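Local coordinates for protein hydrolase (Thermus thermophilus, PDB 1UFO) that is probably a hydrolase of the alpha/beta hydrolase fold, its natural substrate not established, at residues L13-R18 / L53-D58; G35-I40 / H62-G67; L107-G112 / E125-R130. All blocks are in the same frame, centred on the assembly; numbering follows the deposited sequence.

Contacts 1 and 3 both lie on the central eight-stranded sheet of the alpha/beta hydrolase fold, their centres about 15 Å apart. Contact 1 pairs strand 13-20 with strand 52-56 near one end of the sheet. Contact 3, with its centre about 8 Å from the centre of the chain, joins strand 107-112 to the loop that leads into strand 132-135. Contact 2 lies about 11 Å from contact 1, centre to centre, and touches it through D58, which forms a salt bridge with K37. Along the chain contacts 1 and 2 interleave, whereas contact 3 follows both; the first two lie together toward one end of the sheet, the third nearer its middle, about 20 Å from contact 2 between centres.

Contact 1. Residues L13-R18 / L53-D58; sequences LSVLAR and LLLAFD
V15 and L55 meet on one face of an antiparallel strand pair, V15 CG1 lying 3.9 Å from L55 CB, and beside them A17 CB packs 3.8 Å from L55 CD2. This is the close-packed half of the contact. With CG1 anti to the backbone N (chi1 -175°), V15 CG1 also lies against A56 O, while its CG2 turns to F57 CB; the valine and phenylalanine side chains run obliquely to one another. The backbones are joined by two hydrogen-bonded pairs, L16 with A56 and R18 with L54, separated by the non-hydrogen-bonded pair A17 with L55. Each hydrogen-bonded pair has both of its bonds: L16 N donates to A56 O at 2.8 Å, and R18 N donates to L54 O at 2.9 Å. Between them, A17 CA makes a CA-H...O contact of 3.2 Å with L54 O.

Toward S14 and D58 the pairing gives way. There a water takes over, donating to S14 O at 2.6 Å and accepting from D58 N, so it bridges two backbones that no longer bond directly. L13 CD1 approaches F57 CE1 only loosely, and S14, on the exposed side, turns its hydroxyl to R7. On the opposite face from L55, R18 lays CB against L54 CD1, then bends at chi2 and carries its guanidinium away to a salt bridge with E49.

In the alpha/beta hydrolase sheet this pair lies between strand 3-10, which bonds to V15 and A17, and strand 25-30, which bonds to L53 and L55. Helix 77-103 covers the L55 and F57 side, where F88 meets the F57 ring edge-to-face, and helix 37-42 covers L54 and A56.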
ATOM      1  N   LEU A  13      15.223 -29.875   3.709  1.00 21.01           N
ATOM      2  CA  LEU A  13      13.848 -29.870   3.266  1.00 18.52           C
ATOM      3  C   LEU A  13      13.726 -29.686   1.738  1.00 16.53           C
ATOM      4  O   LEU A  13      14.612 -29.052   1.133  1.00 16.81           O
ATOM      5  CB  LEU A  13      13.133 -28.715   3.911  1.00 19.17           C
ATOM      6  CG  LEU A  13      12.989 -28.964   5.394  1.00 22.55           C
ATOM      7  CD1 LEU A  13      13.018 -27.581   6.087  1.00 22.00           C
ATOM      8  CD2 LEU A  13      11.707 -29.781   5.650  1.00 22.32           C
ATOM      9  N   SER A  14      12.633 -30.215   1.180  1.00 17.31           N
ATOM     10  CA  SER A  14      12.330 -30.126  -0.252  1.00 17.08           C
ATOM     11  C   SER A  14      11.685 -28.762  -0.498  1.00 16.25           C
ATOM     12  O   SER A  14      10.563 -28.501  -0.008  1.00 19.36           O
ATOM     13  CB  SER A  14      11.362 -31.221  -0.698  1.00 20.14           C
ATOM     14  OG  SER A  14      11.252 -31.163  -2.114  1.00 24.45           O
ATOM     15  N   VAL A  15      12.407 -27.904  -1.211  1.00 13.22           N
ATOM     16  CA  VAL A  15      11.881 -26.548  -1.401  1.00 12.63           C
ATOM     17  C   VAL A  15      11.505 -26.269  -2.861  1.00 13.20           C
ATOM     18  O   VAL A  15      12.347 -26.434  -3.749  1.00 14.89           O
ATOM     19  CB  VAL A  15      12.968 -25.555  -0.936  1.00 12.17           C
ATOM     20  CG1 VAL A  15      12.456 -24.148  -0.993  1.00 14.44           C
ATOM     21  CG2 VAL A  15      13.322 -25.839   0.519  1.00 13.45           C
ATOM     22  N   LEU A  16      10.244 -25.873  -3.122  1.00  9.92           N
ATOM     23  CA  LEU A  16       9.845 -25.468  -4.469  1.00 10.88           C
ATOM     24  C   LEU A  16      10.489 -24.110  -4.764  1.00 10.87           C
ATOM     25  O   LEU A  16      10.441 -23.147  -3.963  1.00 10.71           O
ATOM     26  CB  LEU A  16       8.327 -25.390  -4.545  1.00 12.79           C
ATOM     27  CG  LEU A  16       7.759 -24.912  -5.862  1.00 14.12           C
ATOM     28  CD1 LEU A  16       8.045 -25.952  -6.853  1.00 16.12           C
ATOM     29  CD2 LEU A  16       6.182 -24.733  -5.754  1.00 14.84           C
ATOM     30  N   ALA A  17      11.098 -23.998  -5.912  1.00 11.15           N
ATOM     31  CA  ALA A  17      11.738 -22.746  -6.278  1.00 12.16           C
ATOM     32  C   ALA A  17      11.320 -22.220  -7.635  1.00 13.16           C
ATOM     33  O   ALA A  17      11.215 -23.006  -8.604  1.00 14.42           O
ATOM     34  CB  ALA A  17      13.271 -22.882  -6.272  1.00 13.74           C
ATOM     35  N   ARG A  18      11.035 -20.938  -7.725  1.00 12.71           N
ATOM     36  CA  ARG A  18      10.733 -20.333  -9.027  1.00 13.23           C
ATOM     37  C   ARG A  18      11.901 -19.412  -9.245  1.00 12.64           C
ATOM     38  O   ARG A  18      12.087 -18.372  -8.599  1.00 11.27           O
ATOM     39  CB  ARG A  18       9.418 -19.552  -8.956  1.00 16.57           C
ATOM     40  CG  ARG A  18       8.952 -19.107 -10.294  1.00 23.98           C
ATOM     41  CD  ARG A  18       7.912 -20.116 -10.947  1.00 27.67           C
ATOM     42  NE  ARG A  18       7.317 -19.452 -12.119  1.00 33.31           N
ATOM     43  CZ  ARG A  18       6.767 -18.234 -12.043  1.00 34.98           C
ATOM     44  NH1 ARG A  18       6.732 -17.609 -10.846  1.00 35.47           N
ATOM     45  NH2 ARG A  18       6.354 -17.586 -13.159  1.00 34.81           N
ATOM     46  N   LEU A  53      13.995 -14.586  -6.621  1.00 10.00           N
ATOM     47  CA  LEU A  53      14.045 -16.027  -6.615  1.00  9.16           C
ATOM     48  C   LEU A  53      13.112 -16.465  -5.495  1.00 10.92           C
ATOM     49  O   LEU A  53      13.404 -16.222  -4.298  1.00 10.92           O
ATOM     50  CB  LEU A  53      15.533 -16.446  -6.375  1.00 10.50           C
ATOM     51  CG  LEU A  53      15.871 -17.908  -6.617  1.00 11.32           C
ATOM     52  CD1 LEU A  53      17.426 -17.967  -6.581  1.00 11.91           C
ATOM     53  CD2 LEU A  53      15.247 -18.824  -5.574  1.00 11.03           C
ATOM     54  N   LEU A  54      11.992 -17.032  -5.871  1.00  9.87           N
ATOM     55  CA  LEU A  54      10.990 -17.451  -4.855  1.00 10.24           C
ATOM     56  C   LEU A  54      11.263 -18.830  -4.367  1.00 10.09           C
ATOM     57  O   LEU A  54      11.516 -19.755  -5.153  1.00  9.98           O
ATOM     58  CB  LEU A  54       9.612 -17.482  -5.447  1.00 11.74           C
ATOM     59  CG  LEU A  54       9.257 -16.248  -6.297  1.00 13.14           C
ATOM     60  CD1 LEU A  54       7.788 -16.480  -6.876  1.00 12.84           C
ATOM     61  CD2 LEU A  54       9.335 -14.965  -5.465  1.00 16.24           C
ATOM     62  N   LEU A  55      11.139 -18.997  -3.065  1.00  8.15           N
ATOM     63  CA  LEU A  55      11.276 -20.300  -2.398  1.00 10.40           C
ATOM     64  C   LEU A  55      10.050 -20.555  -1.507  1.00 11.08           C
ATOM     65  O   LEU A  55       9.631 -19.647  -0.848  1.00  9.72           O
ATOM     66  CB  LEU A  55      12.470 -20.284  -1.436  1.00 10.54           C
ATOM     67  CG  LEU A  55      13.808 -19.978  -2.106  1.00 11.91           C
ATOM     68  CD1 LEU A  55      14.941 -19.926  -1.013  1.00 13.84           C
ATOM     69  CD2 LEU A  55      14.208 -21.097  -3.041  1.00 12.98           C
ATOM     70  N   ALA A  56       9.536 -21.783  -1.486  1.00 10.26           N
ATOM     71  CA  ALA A  56       8.423 -22.124  -0.579  1.00  9.29           C
ATOM     72  C   ALA A  56       8.519 -23.593  -0.261  1.00 10.81           C
ATOM     73  O   ALA A  56       8.929 -24.392  -1.116  1.00 11.18           O
ATOM     74  CB  ALA A  56       7.100 -21.823  -1.272  1.00 11.32           C
ATOM     75  N   PHE A  57       8.196 -23.966   0.968  1.00  9.11           N
ATOM     76  CA  PHE A  57       8.168 -25.377   1.280  1.00 10.55           C
ATOM     77  C   PHE A  57       6.903 -25.647   2.058  1.00 10.50           C
ATOM     78  O   PHE A  57       6.258 -24.703   2.573  1.00 10.39           O
ATOM     79  CB  PHE A  57       9.414 -25.808   2.049  1.00 10.00           C
ATOM     80  CG  PHE A  57       9.580 -25.152   3.424  1.00  9.19           C
ATOM     81  CD1 PHE A  57       9.160 -25.833   4.583  1.00  8.02           C
ATOM     82  CD2 PHE A  57      10.132 -23.852   3.546  1.00  8.74           C
ATOM     83  CE1 PHE A  57       9.304 -25.221   5.871  1.00  8.64           C
ATOM     84  CE2 PHE A  57      10.289 -23.238   4.818  1.00  9.77           C
ATOM     85  CZ  PHE A  57       9.871 -23.937   5.978  1.00 10.01           C
ATOM     86  N   ASP A  58       6.499 -26.931   2.116  1.00 10.10           N
ATOM     87  CA  ASP A  58       5.278 -27.269   2.830  1.00 10.50           C
ATOM     88  C   ASP A  58       5.474 -27.277   4.349  1.00 10.40           C
ATOM     89  O   ASP A  58       6.476 -27.773   4.855  1.00 11.21           O
ATOM     90  CB  ASP A  58       4.805 -28.676   2.415  1.00 11.31           C
ATOM     91  CG  ASP A  58       4.275 -28.731   1.010  1.00 13.59           C
ATOM     92  OD1 ASP A  58       4.507 -29.772   0.317  1.00 13.12           O
ATOM     93  OD2 ASP A  58       3.630 -27.761   0.584  1.00 12.42           O
TER
HETATM   94  O   HOH W   1       8.305 -28.999   1.230  1.00 19.65           O

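Contact 2. Residues G35-I40 / H62-G67; sequences GSKEHI and HGEREG
K37 and E64 meet in a salt bridge that ties the first turn of helix 37-42 to a type II' beta turn, H62 to R65, in the loop following strand 52-56 of the alpha/beta hydrolase fold.

The ionic part is a network centred on the lysine ammonium. K37 NZ lies 2.7 Å from E64 OE1 and 2.8 Å from E38 OE1, and D58 is a further salt-bridge partner, so three acidic residues surround one ammonium. The two carboxylates are used differently: NZ comes to E38 OE1 on the syn side and to E64 OE1 on the anti side, about 20° out of the carboxylate plane in both cases. The lysine and E64 side chains cross at about a right angle, and a bend at chi4 (-56°) sets NZ in place. E38 OE1 and E64 OE1 are 4.3 Å apart, and their mutual repulsion is probably offset by the lysine between them. E64 OE1 has a second cation in R7.

Hydrogen bonds order both backbones. S36 is the N-cap of the helix, its OG accepting from H39 N at 3.2 Å, and R65 N donates to H62 O to close the turn. G63 follows H62 with a positive phi of 62°, readily adopted by a residue without a side chain.

Van der Waals contact is slight. S36 CB approaches G63 CA, and G35 O lies in the plane of the H62 imidazole at its edge, 3.5 Å from CD2. H62 ND1 donates to P60 O and NE2 accepts from Q34 N, and together they hold the ring's rotation.

One water spans the remaining separation of the backbones, donating to G35 O at 2.7 Å and accepting from G63 N at 2.9 Å.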
ATOM      1  N   GLY A  35      -3.008 -24.778   3.206  1.00 12.05           N
ATOM      2  CA  GLY A  35      -2.421 -24.441   1.924  1.00 12.53           C
ATOM      3  C   GLY A  35      -1.232 -25.303   1.601  1.00 12.60           C
ATOM      4  O   GLY A  35      -1.083 -26.411   2.161  1.00 13.19           O
ATOM      5  N   SER A  36      -0.355 -24.797   0.698  1.00 12.17           N
ATOM      6  CA  SER A  36       0.792 -25.599   0.286  1.00 10.21           C
ATOM      7  C   SER A  36       1.819 -24.667  -0.373  1.00 10.28           C
ATOM      8  O   SER A  36       1.492 -23.485  -0.671  1.00 10.38           O
ATOM      9  CB  SER A  36       0.349 -26.599  -0.799  1.00 12.96           C
ATOM     10  OG  SER A  36      -0.128 -25.883  -1.944  1.00 13.53           O
ATOM     11  N   LYS A  37       3.029 -25.178  -0.609  1.00  9.59           N
ATOM     12  CA  LYS A  37       4.079 -24.392  -1.247  1.00  9.33           C
ATOM     13  C   LYS A  37       3.663 -23.964  -2.653  1.00 10.38           C
ATOM     14  O   LYS A  37       3.945 -22.856  -3.062  1.00 11.48           O
ATOM     15  CB  LYS A  37       5.416 -25.176  -1.230  1.00 10.68           C
ATOM     16  CG  LYS A  37       5.378 -26.456  -2.005  1.00 12.23           C
ATOM     17  CD  LYS A  37       6.596 -27.302  -1.615  1.00 11.56           C
ATOM     18  CE  LYS A  37       6.728 -28.594  -2.432  1.00 10.35           C
ATOM     19  NZ  LYS A  37       5.482 -29.511  -2.364  1.00 11.01           N
ATOM     20  N   GLU A  38       2.942 -24.817  -3.389  1.00  9.40           N
ATOM     21  CA  GLU A  38       2.585 -24.369  -4.733  1.00  9.26           C
ATOM     22  C   GLU A  38       1.538 -23.267  -4.708  1.00  9.39           C
ATOM     23  O   GLU A  38       1.611 -22.384  -5.545  1.00 10.86           O
ATOM     24  CB  GLU A  38       1.985 -25.537  -5.551  1.00 11.31           C
ATOM     25  CG  GLU A  38       2.946 -26.718  -5.738  1.00 12.79           C
ATOM     26  CD  GLU A  38       3.115 -27.663  -4.514  1.00 13.86           C
ATOM     27  OE1 GLU A  38       4.095 -28.450  -4.547  1.00 13.97           O
ATOM     28  OE2 GLU A  38       2.318 -27.616  -3.553  1.00 12.81           O
ATOM     29  N   HIS A  39       0.615 -23.372  -3.763  1.00 10.45           N
ATOM     30  CA  HIS A  39      -0.448 -22.359  -3.688  1.00 10.45           C
ATOM     31  C   HIS A  39       0.132 -20.967  -3.374  1.00 10.52           C
ATOM     32  O   HIS A  39      -0.196 -20.005  -4.050  1.00 11.12           O
ATOM     33  CB  HIS A  39      -1.446 -22.747  -2.589  1.00 13.63           C
ATOM     34  CG  HIS A  39      -2.633 -21.849  -2.551  1.00 16.93           C
ATOM     35  ND1 HIS A  39      -3.085 -21.270  -1.385  1.00 19.05           N
ATOM     36  CD2 HIS A  39      -3.453 -21.420  -3.541  1.00 19.78           C
ATOM     37  CE1 HIS A  39      -4.152 -20.530  -1.662  1.00 19.19           C
ATOM     38  NE2 HIS A  39      -4.404 -20.600  -2.966  1.00 17.82           N
ATOM     39  N   ILE A  40       1.001 -20.880  -2.364  1.00  9.79           N
ATOM     40  CA  ILE A  40       1.482 -19.518  -2.017  1.00  9.54           C
ATOM     41  C   ILE A  40       2.358 -18.925  -3.159  1.00  8.72           C
ATOM     42  O   ILE A  40       2.210 -17.735  -3.482  1.00  9.00           O
ATOM     43  CB  ILE A  40       2.217 -19.543  -0.628  1.00  9.17           C
ATOM     44  CG1 ILE A  40       2.607 -18.114  -0.224  1.00 11.81           C
ATOM     45  CG2 ILE A  40       3.501 -20.350  -0.698  1.00  8.74           C
ATOM     46  CD1 ILE A  40       1.404 -17.307   0.076  1.00 15.92           C
ATOM     47  N   HIS A  62       1.097 -30.483   5.925  1.00 12.92           N
ATOM     48  CA  HIS A  62       0.513 -29.912   4.766  1.00 12.11           C
ATOM     49  C   HIS A  62       1.205 -30.380   3.464  1.00 11.33           C
ATOM     50  O   HIS A  62       2.344 -30.865   3.487  1.00 11.78           O
ATOM     51  CB  HIS A  62       0.697 -28.370   4.833  1.00 12.15           C
ATOM     52  CG  HIS A  62      -0.198 -27.713   5.829  1.00 12.56           C
ATOM     53  ND1 HIS A  62      -0.023 -27.830   7.192  1.00 11.79           N
ATOM     54  CD2 HIS A  62      -1.318 -26.960   5.641  1.00 14.04           C
ATOM     55  CE1 HIS A  62      -1.011 -27.173   7.804  1.00 13.31           C
ATOM     56  NE2 HIS A  62      -1.798 -26.645   6.883  1.00 12.57           N
ATOM     57  N   GLY A  63       0.486 -30.235   2.371  1.00 10.42           N
ATOM     58  CA  GLY A  63       1.033 -30.504   1.067  1.00 10.52           C
ATOM     59  C   GLY A  63       1.472 -31.951   0.884  1.00 10.98           C
ATOM     60  O   GLY A  63       0.663 -32.922   1.028  1.00 14.36           O
ATOM     61  N   GLU A  64       2.749 -32.117   0.614  1.00 13.23           N
ATOM     62  CA  GLU A  64       3.294 -33.469   0.399  1.00 13.12           C
ATOM     63  C   GLU A  64       3.659 -34.163   1.657  1.00 15.87           C
ATOM     64  O   GLU A  64       3.970 -35.378   1.632  1.00 17.20           O
ATOM     65  CB  GLU A  64       4.498 -33.462  -0.549  1.00 13.02           C
ATOM     66  CG  GLU A  64       4.131 -32.871  -1.898  1.00 18.81           C
ATOM     67  CD  GLU A  64       5.212 -32.968  -2.980  1.00 23.79           C
ATOM     68  OE1 GLU A  64       6.002 -32.010  -3.153  1.00 23.23           O
ATOM     69  OE2 GLU A  64       5.210 -34.038  -3.694  1.00 27.99           O
ATOM     70  N   ARG A  65       3.579 -33.473   2.792  1.00 14.85           N
ATOM     71  CA  ARG A  65       3.963 -34.069   4.079  1.00 16.47           C
ATOM     72  C   ARG A  65       2.863 -34.875   4.734  1.00 17.77           C
ATOM     73  O   ARG A  65       1.740 -34.665   4.454  1.00 18.38           O
ATOM     74  CB  ARG A  65       4.427 -32.923   5.005  1.00 14.98           C
ATOM     75  CG  ARG A  65       5.608 -32.201   4.379  1.00 15.40           C
ATOM     76  CD  ARG A  65       6.133 -31.025   5.210  1.00 15.56           C
ATOM     77  NE  ARG A  65       6.691 -31.469   6.500  1.00 15.24           N
ATOM     78  CZ  ARG A  65       7.358 -30.646   7.318  1.00 14.89           C
ATOM     79  NH1 ARG A  65       7.520 -29.365   6.978  1.00 12.35           N
ATOM     80  NH2 ARG A  65       7.885 -31.064   8.464  1.00 13.77           N
ATOM     81  N   GLU A  66       3.191 -35.816   5.640  1.00 21.47           N
ATOM     82  CA  GLU A  66       2.133 -36.630   6.225  1.00 23.88           C
ATOM     83  C   GLU A  66       1.147 -35.809   7.011  1.00 24.06           C
ATOM     84  O   GLU A  66       1.573 -35.089   7.890  1.00 23.20           O
ATOM     85  CB  GLU A  66       2.702 -37.732   7.124  1.00 27.91           C
ATOM     86  CG  GLU A  66       1.869 -39.065   6.987  1.00 34.74           C
ATOM     87  CD  GLU A  66       2.121 -39.803   5.599  1.00 37.45           C
ATOM     88  OE1 GLU A  66       1.562 -40.917   5.349  1.00 39.45           O
ATOM     89  OE2 GLU A  66       2.889 -39.258   4.747  1.00 40.67           O
ATOM     90  N   GLY A  67      -0.139 -35.930   6.685  1.00 24.51           N
ATOM     91  CA  GLY A  67      -1.206 -35.172   7.362  1.00 26.88           C
ATOM     92  C   GLY A  67      -2.279 -36.059   7.983  1.00 29.26           C
ATOM     93  O   GLY A  67      -1.982 -37.151   8.386  1.00 31.11           O
TER
HETATM   94  O   HOH W   2      -2.072 -28.871   2.416  1.00 18.37           O

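Contact 3. Residues L107-G112 / E125-R130; sequences LFLAGG and EGFRPR
F108 has its CG anti to the carbonyl carbon (chi1 -64°) and its ring by R130; F127 has CG anti to the backbone N (chi1 179°) and its ring by L107 and L109. R130 CB sits over one face of the F108 ring, 3.9 Å from the centroid and displaced toward the rim, in a CH-pi contact. Beyond CB the arginine bends at chi2 and chi3, and its NH1 bonds to W234 O. An alanine in place of F108 would probably open a gap beside R130 CB, which would lose the ring face it rests on.

On the F127 and P129 side the side chains meet through apolar atoms. L107 CD2 touches F127 CZ at the ring edge, 4.1 Å away, and P129 CB at 3.9 Å. L109 CG packs 4.0 Å from P129 CG, the two side chains at about a right angle, and its CD2 reaches F127 CE2.

Between these two segments one hydrogen bond forms, from R130 N to L107 O at 2.7 Å and almost straight (170°); just beyond, L109 bonds to G131.

A Schellman motif at G126 ends helix 114-124 before this loop leads into strand 132-135. Strand, helix and parallel strand thus form a beta-alpha-beta crossover, and G111 belongs to a GxSxG sequence consistent with the nucleophile elbow of alpha/beta hydrolases.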
ATOM      1  N   LEU A 107      17.624 -11.285   1.452  1.00 11.88           N
ATOM      2  CA  LEU A 107      16.497 -12.187   1.663  1.00 11.55           C
ATOM      3  C   LEU A 107      15.332 -11.468   2.313  1.00 11.60           C
ATOM      4  O   LEU A 107      15.511 -10.702   3.306  1.00 13.58           O
ATOM      5  CB  LEU A 107      16.898 -13.401   2.523  1.00 14.70           C
ATOM      6  CG  LEU A 107      15.743 -14.470   2.628  1.00 12.95           C
ATOM      7  CD1 LEU A 107      16.180 -15.915   2.590  1.00 16.86           C
ATOM      8  CD2 LEU A 107      15.039 -14.121   3.978  1.00 16.30           C
ATOM      9  N   PHE A 108      14.159 -11.724   1.742  1.00  9.35           N
ATOM     10  CA  PHE A 108      12.896 -11.176   2.254  1.00  9.22           C
ATOM     11  C   PHE A 108      11.991 -12.317   2.605  1.00  9.92           C
ATOM     12  O   PHE A 108      12.168 -13.441   2.110  1.00  9.33           O
ATOM     13  CB  PHE A 108      12.203 -10.363   1.168  1.00  8.56           C
ATOM     14  CG  PHE A 108      12.960  -9.177   0.751  1.00  9.08           C
ATOM     15  CD1 PHE A 108      13.897  -9.230  -0.277  1.00 12.20           C
ATOM     16  CD2 PHE A 108      12.716  -7.978   1.386  1.00 10.60           C
ATOM     17  CE1 PHE A 108      14.602  -8.053  -0.671  1.00 14.28           C
ATOM     18  CE2 PHE A 108      13.391  -6.782   1.016  1.00 12.07           C
ATOM     19  CZ  PHE A 108      14.331  -6.803  -0.008  1.00 13.74           C
ATOM     20  N   LEU A 109      11.041 -12.059   3.502  1.00  7.50           N
ATOM     21  CA  LEU A 109      10.042 -13.109   3.823  1.00  9.41           C
ATOM     22  C   LEU A 109       8.627 -12.648   3.396  1.00  9.29           C
ATOM     23  O   LEU A 109       8.322 -11.435   3.465  1.00 10.30           O
ATOM     24  CB  LEU A 109       9.942 -13.326   5.319  1.00 12.45           C
ATOM     25  CG  LEU A 109      11.142 -13.750   6.086  1.00 13.74           C
ATOM     26  CD1 LEU A 109      10.665 -13.891   7.622  1.00 15.05           C
ATOM     27  CD2 LEU A 109      11.621 -15.146   5.575  1.00 17.44           C
ATOM     28  N   ALA A 110       7.784 -13.599   3.003  1.00  7.94           N
ATOM     29  CA  ALA A 110       6.356 -13.294   2.759  1.00  8.59           C
ATOM     30  C   ALA A 110       5.616 -14.404   3.452  1.00 11.06           C
ATOM     31  O   ALA A 110       6.050 -15.550   3.411  1.00 12.58           O
ATOM     32  CB  ALA A 110       6.039 -13.258   1.297  1.00  8.99           C
ATOM     33  N   GLY A 111       4.542 -14.075   4.190  1.00  8.32           N
ATOM     34  CA  GLY A 111       3.761 -15.149   4.788  1.00  9.39           C
ATOM     35  C   GLY A 111       2.287 -14.844   4.532  1.00 10.58           C
ATOM     36  O   GLY A 111       1.926 -13.658   4.547  1.00 10.33           O
ATOM     37  N   GLY A 112       1.455 -15.873   4.322  1.00  9.00           N
ATOM     38  CA  GLY A 112       0.012 -15.668   4.157  1.00 10.25           C
ATOM     39  C   GLY A 112      -0.746 -16.349   5.277  1.00 11.47           C
ATOM     40  O   GLY A 112      -0.533 -17.519   5.538  1.00 11.81           O
ATOM     41  N   GLU A 125      12.065 -13.656  17.354  1.00 14.77           N
ATOM     42  CA  GLU A 125      13.210 -14.416  17.863  1.00 16.89           C
ATOM     43  C   GLU A 125      14.513 -13.924  17.252  1.00 16.26           C
ATOM     44  O   GLU A 125      15.547 -14.605  17.311  1.00 17.49           O
ATOM     45  CB  GLU A 125      12.988 -15.940  17.691  1.00 18.82           C
ATOM     46  CG  GLU A 125      13.220 -16.490  16.335  1.00 24.35           C
ATOM     47  CD  GLU A 125      13.303 -18.031  16.319  1.00 27.44           C
ATOM     48  OE1 GLU A 125      13.960 -18.539  15.368  1.00 27.80           O
ATOM     49  OE2 GLU A 125      12.727 -18.700  17.242  1.00 27.72           O
ATOM     50  N   GLY A 126      14.448 -12.744  16.634  1.00 15.64           N
ATOM     51  CA  GLY A 126      15.650 -12.095  16.117  1.00 14.28           C
ATOM     52  C   GLY A 126      16.129 -12.456  14.738  1.00 15.81           C
ATOM     53  O   GLY A 126      17.278 -12.154  14.377  1.00 15.69           O
ATOM     54  N   PHE A 127      15.264 -13.075  13.937  1.00 13.65           N
ATOM     55  CA  PHE A 127      15.675 -13.341  12.536  1.00 14.43           C
ATOM     56  C   PHE A 127      15.570 -11.962  11.824  1.00 14.86           C
ATOM     57  O   PHE A 127      14.579 -11.253  12.007  1.00 13.75           O
ATOM     58  CB  PHE A 127      14.743 -14.384  11.895  1.00 16.05           C
ATOM     59  CG  PHE A 127      15.104 -14.668  10.490  1.00 18.73           C
ATOM     60  CD1 PHE A 127      16.367 -15.212  10.198  1.00 22.06           C
ATOM     61  CD2 PHE A 127      14.261 -14.354   9.487  1.00 20.41           C
ATOM     62  CE1 PHE A 127      16.776 -15.426   8.880  1.00 23.26           C
ATOM     63  CE2 PHE A 127      14.679 -14.583   8.137  1.00 20.56           C
ATOM     64  CZ  PHE A 127      15.945 -15.115   7.877  1.00 23.04           C
ATOM     65  N   ARG A 128      16.591 -11.590  11.021  1.00 14.11           N
ATOM     66  CA  ARG A 128      16.651 -10.266  10.446  1.00 14.54           C
ATOM     67  C   ARG A 128      16.743 -10.223   8.916  1.00 14.34           C
ATOM     68  O   ARG A 128      17.843  -9.973   8.351  1.00 17.91           O
ATOM     69  CB  ARG A 128      17.833  -9.513  11.064  1.00 15.58           C
ATOM     70  CG  ARG A 128      17.723  -9.308  12.573  1.00 15.65           C
ATOM     71  CD  ARG A 128      16.723  -8.195  12.956  1.00 14.71           C
ATOM     72  NE  ARG A 128      16.468  -8.100  14.391  1.00 17.76           N
ATOM     73  CZ  ARG A 128      17.246  -7.520  15.303  1.00 18.23           C
ATOM     74  NH1 ARG A 128      16.870  -7.565  16.589  1.00 18.78           N
ATOM     75  NH2 ARG A 128      18.366  -6.857  14.944  1.00 19.08           N
ATOM     76  N   PRO A 129      15.628 -10.490   8.216  1.00 13.26           N
ATOM     77  CA  PRO A 129      15.602 -10.444   6.751  1.00 13.53           C
ATOM     78  C   PRO A 129      15.594  -8.941   6.371  1.00 12.46           C
ATOM     79  O   PRO A 129      15.498  -8.052   7.233  1.00 11.45           O
ATOM     80  CB  PRO A 129      14.308 -11.129   6.372  1.00 13.77           C
ATOM     81  CG  PRO A 129      13.357 -10.737   7.556  1.00 12.97           C
ATOM     82  CD  PRO A 129      14.278 -10.718   8.795  1.00 11.73           C
ATOM     83  N   ARG A 130      15.667  -8.660   5.077  1.00 10.35           N
ATOM     84  CA  ARG A 130      15.672  -7.297   4.611  1.00 11.03           C
ATOM     85  C   ARG A 130      14.278  -6.667   4.659  1.00 10.98           C
ATOM     86  O   ARG A 130      14.172  -5.449   4.566  1.00 11.88           O
ATOM     87  CB  ARG A 130      16.230  -7.244   3.178  1.00 14.41           C
ATOM     88  CG  ARG A 130      17.754  -7.427   3.240  1.00 20.44           C
ATOM     89  CD  ARG A 130      18.430  -6.042   3.668  1.00 23.80           C
ATOM     90  NE  ARG A 130      18.174  -5.049   2.625  1.00 25.21           N
ATOM     91  CZ  ARG A 130      18.942  -4.875   1.544  1.00 26.92           C
ATOM     92  NH1 ARG A 130      18.601  -3.940   0.641  1.00 26.24           N
ATOM     93  NH2 ARG A 130      20.066  -5.604   1.381  1.00 22.67           N
TER